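Local coordinates for beta-glucuronidase (Dictyoglomus thermophilum, PDB 6XXW), which probably hydrolyses beta-D-glucuronides to release glucuronic acid, as a glycoside hydrolase of family 2, at residues Leu503-His515 with Phe522-Val535. Sequence-based numbering, arbitrary orientation. Where two conformers were deposited one is given.
Sequences LSEFGADAISGFH and FTEEYQQEMIKRFV
Phe-506 lies against Phe-534 with the ring planes only 11° apart but slid so far that they barely overlap; CD2 of Phe-506 packs on CB of Phe-534 at 3.5 Å. In Phe-506 CG stands between the backbone N and the carbonyl carbon (chi1 61°), which carries the ring onto the helix, where CZ also meets Val-535 CG1. Leu-503 CD2 sits over a face of Phe-506 and at the edge of Phe-534. Farther along, Ala-508 CB rests 3.7 Å from Met-530 SD, while a water accepts from both Ala-508 N and Gln-527 NE2, the amide also donating to Gly-570 O. This is one beta-alpha step of the TIM barrel: strand 501-505 runs out through a long loop and returns as helix 524-538, leading to strand 544-550. Ser-512, Gly-513 and Phe-514, in the type II turn from Ile-511, are partly exposed, and here polar bonds take over. Glu-524 OE2 takes Gly-513 N almost straight (177°) on its anti lone pair, and Glu-524 N binds Phe-514 O. His-515 ND1 donates in its ring plane to the syn lone pair of Glu-525 OE2 at 2.7 Å, and NE2 bonds Glu-524 of a second subunit; a leucine here would probably leave Glu-525 OE2 with only His-583 of that subunit.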
loop_
_atom_site.group_PDB
_atom_site.type_symbol
_atom_site.label_atom_id
_atom_site.label_comp_id
_atom_site.label_asym_id
_atom_site.label_seq_id
_atom_site.Cartn_x
_atom_site.Cartn_y
_atom_site.Cartn_z
ATOM N N LEU A 503 21.392 -23.190 -7.814
ATOM C CA LEU A 503 20.724 -22.040 -8.420
ATOM C C LEU A 503 20.824 -20.930 -7.384
ATOM O O LEU A 503 20.002 -20.833 -6.470
ATOM C CB LEU A 503 19.272 -22.355 -8.793
ATOM C CG LEU A 503 18.518 -21.243 -9.531
ATOM C CD1 LEU A 503 19.169 -20.969 -10.861
ATOM C CD2 LEU A 503 17.041 -21.604 -9.738
ATOM N N SER A 504 21.851 -20.082 -7.530
ATOM C CA SER A 504 22.235 -19.154 -6.469
ATOM C C SER A 504 21.412 -17.870 -6.434
ATOM O O SER A 504 21.465 -17.153 -5.424
ATOM C CB SER A 504 23.724 -18.809 -6.589
ATOM O OG SER A 504 24.068 -18.480 -7.923
ATOM N N GLU A 505 20.661 -17.559 -7.490
ATOM C CA GLU A 505 19.735 -16.435 -7.468
ATOM C C GLU A 505 18.618 -16.695 -8.461
ATOM O O GLU A 505 18.858 -17.201 -9.560
ATOM C CB GLU A 505 20.388 -15.107 -7.851
ATOM C CG GLU A 505 21.329 -14.506 -6.836
ATOM C CD GLU A 505 21.784 -13.108 -7.231
ATOM O OE1 GLU A 505 21.064 -12.445 -8.021
ATOM O OE2 GLU A 505 22.857 -12.672 -6.747
ATOM N N PHE A 506 17.416 -16.296 -8.077
ATOM C CA PHE A 506 16.269 -16.204 -8.967
ATOM C C PHE A 506 15.169 -15.526 -8.173
ATOM O O PHE A 506 15.097 -15.679 -6.952
ATOM C CB PHE A 506 15.812 -17.577 -9.506
ATOM C CG PHE A 506 15.364 -18.561 -8.444
ATOM C CD1 PHE A 506 16.270 -19.106 -7.545
ATOM C CD2 PHE A 506 14.027 -18.972 -8.387
ATOM C CE1 PHE A 506 15.867 -20.014 -6.591
ATOM C CE2 PHE A 506 13.599 -19.888 -7.441
ATOM C CZ PHE A 506 14.513 -20.419 -6.531
ATOM N N GLY A 507 14.345 -14.758 -8.864
ATOM C CA GLY A 507 13.294 -14.028 -8.185
ATOM C C GLY A 507 12.771 -12.904 -9.049
ATOM O O GLY A 507 13.206 -12.699 -10.185
ATOM N N ALA A 508 11.814 -12.174 -8.469
ATOM C CA ALA A 508 11.069 -11.128 -9.154
ATOM C C ALA A 508 10.768 -10.016 -8.158
ATOM O O ALA A 508 10.524 -10.298 -6.982
ATOM C CB ALA A 508 9.764 -11.692 -9.738
ATOM N N ASP A 509 10.805 -8.760 -8.608
ATOM C CA ASP A 509 10.381 -7.663 -7.740
ATOM C C ASP A 509 8.892 -7.794 -7.449
ATOM O O ASP A 509 8.108 -8.121 -8.341
ATOM C CB ASP A 509 10.643 -6.301 -8.388
ATOM C CG ASP A 509 12.115 -5.993 -8.542
ATOM O OD1 ASP A 509 12.738 -6.540 -9.486
ATOM O OD2 ASP A 509 12.637 -5.187 -7.739
ATOM N N ALA A 510 8.503 -7.572 -6.188
ATOM C CA ALA A 510 7.091 -7.581 -5.808
ATOM C C ALA A 510 6.838 -6.450 -4.820
ATOM O O ALA A 510 7.466 -6.401 -3.759
ATOM C CB ALA A 510 6.665 -8.926 -5.203
ATOM N N ILE A 511 5.949 -5.530 -5.174
ATOM C CA ILE A 511 5.521 -4.513 -4.223
ATOM C C ILE A 511 4.507 -5.154 -3.287
ATOM O O ILE A 511 3.532 -5.756 -3.743
ATOM C CB ILE A 511 4.909 -3.299 -4.938
ATOM C CG1 ILE A 511 5.836 -2.756 -6.032
ATOM C CG2 ILE A 511 4.567 -2.215 -3.910
ATOM C CD1 ILE A 511 7.223 -2.466 -5.564
ATOM N N SER A 512 4.737 -5.036 -1.981
ATOM C CA SER A 512 3.790 -5.574 -1.013
ATOM C C SER A 512 2.405 -4.962 -1.230
ATOM O O SER A 512 2.258 -3.743 -1.295
ATOM C CB SER A 512 4.294 -5.290 0.409
ATOM O OG SER A 512 3.470 -5.929 1.361
ATOM N N GLY A 513 1.384 -5.804 -1.379
ATOM C CA GLY A 513 0.057 -5.298 -1.661
ATOM C C GLY A 513 -0.311 -5.171 -3.119
ATOM O O GLY A 513 -1.489 -4.945 -3.415
ATOM N N PHE A 514 0.650 -5.267 -4.035
ATOM C CA PHE A 514 0.326 -5.369 -5.457
ATOM C C PHE A 514 -0.076 -6.805 -5.763
ATOM O O PHE A 514 0.746 -7.716 -5.632
ATOM C CB PHE A 514 1.514 -4.957 -6.333
ATOM C CG PHE A 514 1.627 -3.473 -6.556
ATOM C CD1 PHE A 514 1.238 -2.572 -5.573
ATOM C CD2 PHE A 514 2.129 -2.981 -7.747
ATOM C CE1 PHE A 514 1.348 -1.204 -5.783
ATOM C CE2 PHE A 514 2.240 -1.612 -7.967
ATOM C CZ PHE A 514 1.846 -0.724 -6.984
ATOM N N HIS A 515 -1.332 -7.006 -6.183
ATOM C CA HIS A 515 -1.869 -8.328 -6.491
ATOM C C HIS A 515 -2.462 -8.326 -7.888
ATOM O O HIS A 515 -3.077 -7.333 -8.291
ATOM C CB HIS A 515 -2.986 -8.732 -5.525
ATOM C CG HIS A 515 -2.519 -9.036 -4.133
ATOM N ND1 HIS A 515 -2.061 -10.281 -3.759
ATOM C CD2 HIS A 515 -2.471 -8.267 -3.018
ATOM C CE1 HIS A 515 -1.738 -10.261 -2.476
ATOM N NE2 HIS A 515 -1.979 -9.051 -2.003
ATOM N N PHE A 522 5.733 -7.415 -10.892
ATOM C CA PHE A 522 5.732 -6.561 -9.699
ATOM C C PHE A 522 4.616 -6.942 -8.724
ATOM O O PHE A 522 4.504 -6.316 -7.668
ATOM C CB PHE A 522 5.662 -5.055 -10.020
ATOM C CG PHE A 522 6.934 -4.521 -10.660
ATOM C CD1 PHE A 522 7.043 -4.426 -12.043
ATOM C CD2 PHE A 522 8.019 -4.132 -9.872
ATOM C CE1 PHE A 522 8.224 -3.949 -12.643
ATOM C CE2 PHE A 522 9.209 -3.648 -10.471
ATOM C CZ PHE A 522 9.300 -3.568 -11.851
ATOM N N THR A 523 3.822 -7.967 -9.012
ATOM C CA THR A 523 2.817 -8.420 -8.060
ATOM C C THR A 523 3.379 -9.560 -7.211
ATOM O O THR A 523 4.333 -10.238 -7.594
ATOM C CB THR A 523 1.549 -8.882 -8.780
ATOM O OG1 THR A 523 1.849 -10.021 -9.594
ATOM C CG2 THR A 523 1.023 -7.761 -9.692
ATOM N N GLU A 524 2.770 -9.760 -6.038
ATOM C CA GLU A 524 3.159 -10.888 -5.199
ATOM C C GLU A 524 2.887 -12.214 -5.892
ATOM O O GLU A 524 3.647 -13.177 -5.713
ATOM C CB GLU A 524 2.424 -10.821 -3.851
ATOM C CG GLU A 524 2.699 -9.540 -3.063
ATOM C CD GLU A 524 2.230 -9.624 -1.603
ATOM O OE1 GLU A 524 2.257 -10.741 -1.032
ATOM O OE2 GLU A 524 1.833 -8.582 -1.039
ATOM N N GLU A 525 1.817 -12.283 -6.700
ATOM C CA GLU A 525 1.498 -13.514 -7.415
ATOM C C GLU A 525 2.596 -13.876 -8.406
ATOM O O GLU A 525 2.984 -15.045 -8.514
ATOM C CB GLU A 525 0.159 -13.370 -8.142
ATOM C CG GLU A 525 -1.052 -13.554 -7.224
ATOM C CD GLU A 525 -1.336 -12.319 -6.383
ATOM O OE1 GLU A 525 -0.720 -11.258 -6.651
ATOM O OE2 GLU A 525 -2.168 -12.413 -5.457
ATOM N N TYR A 526 3.089 -12.889 -9.161
ATOM C CA TYR A 526 4.099 -13.188 -10.164
ATOM C C TYR A 526 5.367 -13.698 -9.504
ATOM O O TYR A 526 5.975 -14.665 -9.977
ATOM C CB TYR A 526 4.389 -11.951 -11.016
ATOM C CG TYR A 526 5.128 -12.281 -12.301
ATOM C CD1 TYR A 526 6.518 -12.422 -12.308
ATOM C CD2 TYR A 526 4.441 -12.482 -13.490
ATOM C CE1 TYR A 526 7.204 -12.741 -13.469
ATOM C CE2 TYR A 526 5.116 -12.787 -14.663
ATOM C CZ TYR A 526 6.501 -12.918 -14.644
ATOM O OH TYR A 526 7.181 -13.227 -15.797
ATOM N N GLN A 527 5.765 -13.070 -8.391
ATOM C CA GLN A 527 6.951 -13.521 -7.674
ATOM C C GLN A 527 6.801 -14.977 -7.233
ATOM O O GLN A 527 7.712 -15.792 -7.429
ATOM C CB GLN A 527 7.224 -12.595 -6.483
ATOM C CG GLN A 527 8.362 -13.078 -5.569
ATOM C CD GLN A 527 8.474 -12.242 -4.298
ATOM O OE1 GLN A 527 7.470 -11.818 -3.734
ATOM N NE2 GLN A 527 9.698 -12.010 -3.845
ATOM N N GLN A 528 5.644 -15.328 -6.658
ATOM C CA GLN A 528 5.429 -16.700 -6.198
ATOM C C GLN A 528 5.385 -17.686 -7.363
ATOM O O GLN A 528 5.959 -18.776 -7.276
ATOM C CB GLN A 528 4.135 -16.799 -5.364
ATOM C CG GLN A 528 3.689 -18.242 -5.053
ATOM C CD GLN A 528 2.645 -18.330 -3.943
ATOM O OE1 GLN A 528 2.870 -17.873 -2.825
ATOM N NE2 GLN A 528 1.496 -18.916 -4.256
ATOM N N GLU A 529 4.697 -17.338 -8.456
ATOM C CA GLU A 529 4.589 -18.281 -9.568
ATOM C C GLU A 529 5.945 -18.508 -10.227
ATOM O O GLU A 529 6.304 -19.643 -10.559
ATOM C CB GLU A 529 3.572 -17.777 -10.593
ATOM C CG GLU A 529 3.255 -18.776 -11.705
ATOM C CD GLU A 529 2.525 -20.017 -11.205
ATOM O OE1 GLU A 529 1.831 -19.944 -10.165
ATOM O OE2 GLU A 529 2.654 -21.077 -11.858
ATOM N N MET A 530 6.710 -17.437 -10.425
ATOM C CA MET A 530 8.044 -17.585 -10.992
ATOM C C MET A 530 8.894 -18.510 -10.127
ATOM O O MET A 530 9.500 -19.467 -10.622
ATOM C CB MET A 530 8.701 -16.211 -11.125
ATOM C CG MET A 530 10.156 -16.294 -11.561
ATOM S SD MET A 530 10.933 -14.665 -11.599
ATOM C CE MET A 530 12.570 -15.101 -12.224
ATOM N N ILE A 531 8.919 -18.262 -8.820
ATOM C CA ILE A 531 9.765 -19.059 -7.937
ATOM C C ILE A 531 9.296 -20.509 -7.929
ATOM O O ILE A 531 10.107 -21.443 -7.994
ATOM C CB ILE A 531 9.784 -18.432 -6.526
ATOM C CG1 ILE A 531 10.716 -17.214 -6.510
ATOM C CG2 ILE A 531 10.193 -19.447 -5.476
ATOM C CD1 ILE A 531 10.579 -16.349 -5.264
ATOM N N LYS A 532 7.975 -20.716 -7.914
ATOM C CA LYS A 532 7.414 -22.066 -7.914
ATOM C C LYS A 532 7.816 -22.844 -9.162
ATOM O O LYS A 532 8.141 -24.035 -9.086
ATOM C CB LYS A 532 5.889 -21.986 -7.801
ATOM C CG LYS A 532 5.170 -23.311 -7.908
ATOM C CD LYS A 532 3.675 -23.139 -7.638
ATOM C CE LYS A 532 2.935 -22.610 -8.864
ATOM N NZ LYS A 532 1.441 -22.699 -8.712
ATOM N N ARG A 533 7.799 -22.190 -10.322
ATOM C CA ARG A 533 8.125 -22.887 -11.563
ATOM C C ARG A 533 9.616 -23.183 -11.656
ATOM O O ARG A 533 10.016 -24.232 -12.175
ATOM C CB ARG A 533 7.659 -22.058 -12.758
ATOM C CG ARG A 533 6.143 -21.936 -12.844
ATOM C CD ARG A 533 5.734 -21.154 -14.070
ATOM N NE ARG A 533 5.835 -21.961 -15.282
ATOM C CZ ARG A 533 5.007 -21.858 -16.317
ATOM N NH1 ARG A 533 4.015 -20.977 -16.284
ATOM N NH2 ARG A 533 5.174 -22.628 -17.385
ATOM N N PHE A 534 10.452 -22.268 -11.167
ATOM C CA PHE A 534 11.891 -22.528 -11.133
ATOM C C PHE A 534 12.200 -23.781 -10.307
ATOM O O PHE A 534 12.920 -24.676 -10.762
ATOM C CB PHE A 534 12.631 -21.319 -10.555
ATOM C CG PHE A 534 13.068 -20.297 -11.573
ATOM C CD1 PHE A 534 12.142 -19.575 -12.312
ATOM C CD2 PHE A 534 14.422 -20.033 -11.764
ATOM C CE1 PHE A 534 12.560 -18.613 -13.229
ATOM C CE2 PHE A 534 14.844 -19.085 -12.687
ATOM C CZ PHE A 534 13.915 -18.367 -13.417
ATOM N N VAL A 535 11.654 -23.875 -9.088
ATOM C CA VAL A 535 12.046 -25.002 -8.237
ATOM C C VAL A 535 11.442 -26.323 -8.703
ATOM O O VAL A 535 12.022 -27.388 -8.439
ATOM C CB VAL A 535 11.731 -24.736 -6.755
ATOM C CG1 VAL A 535 12.484 -23.486 -6.286
ATOM C CG2 VAL A 535 10.209 -24.634 -6.503
HETATM O O HOH W 1 12.177 -12.613 -5.340
HETATM O O HOH W 2 6.506 -9.782 -9.467
#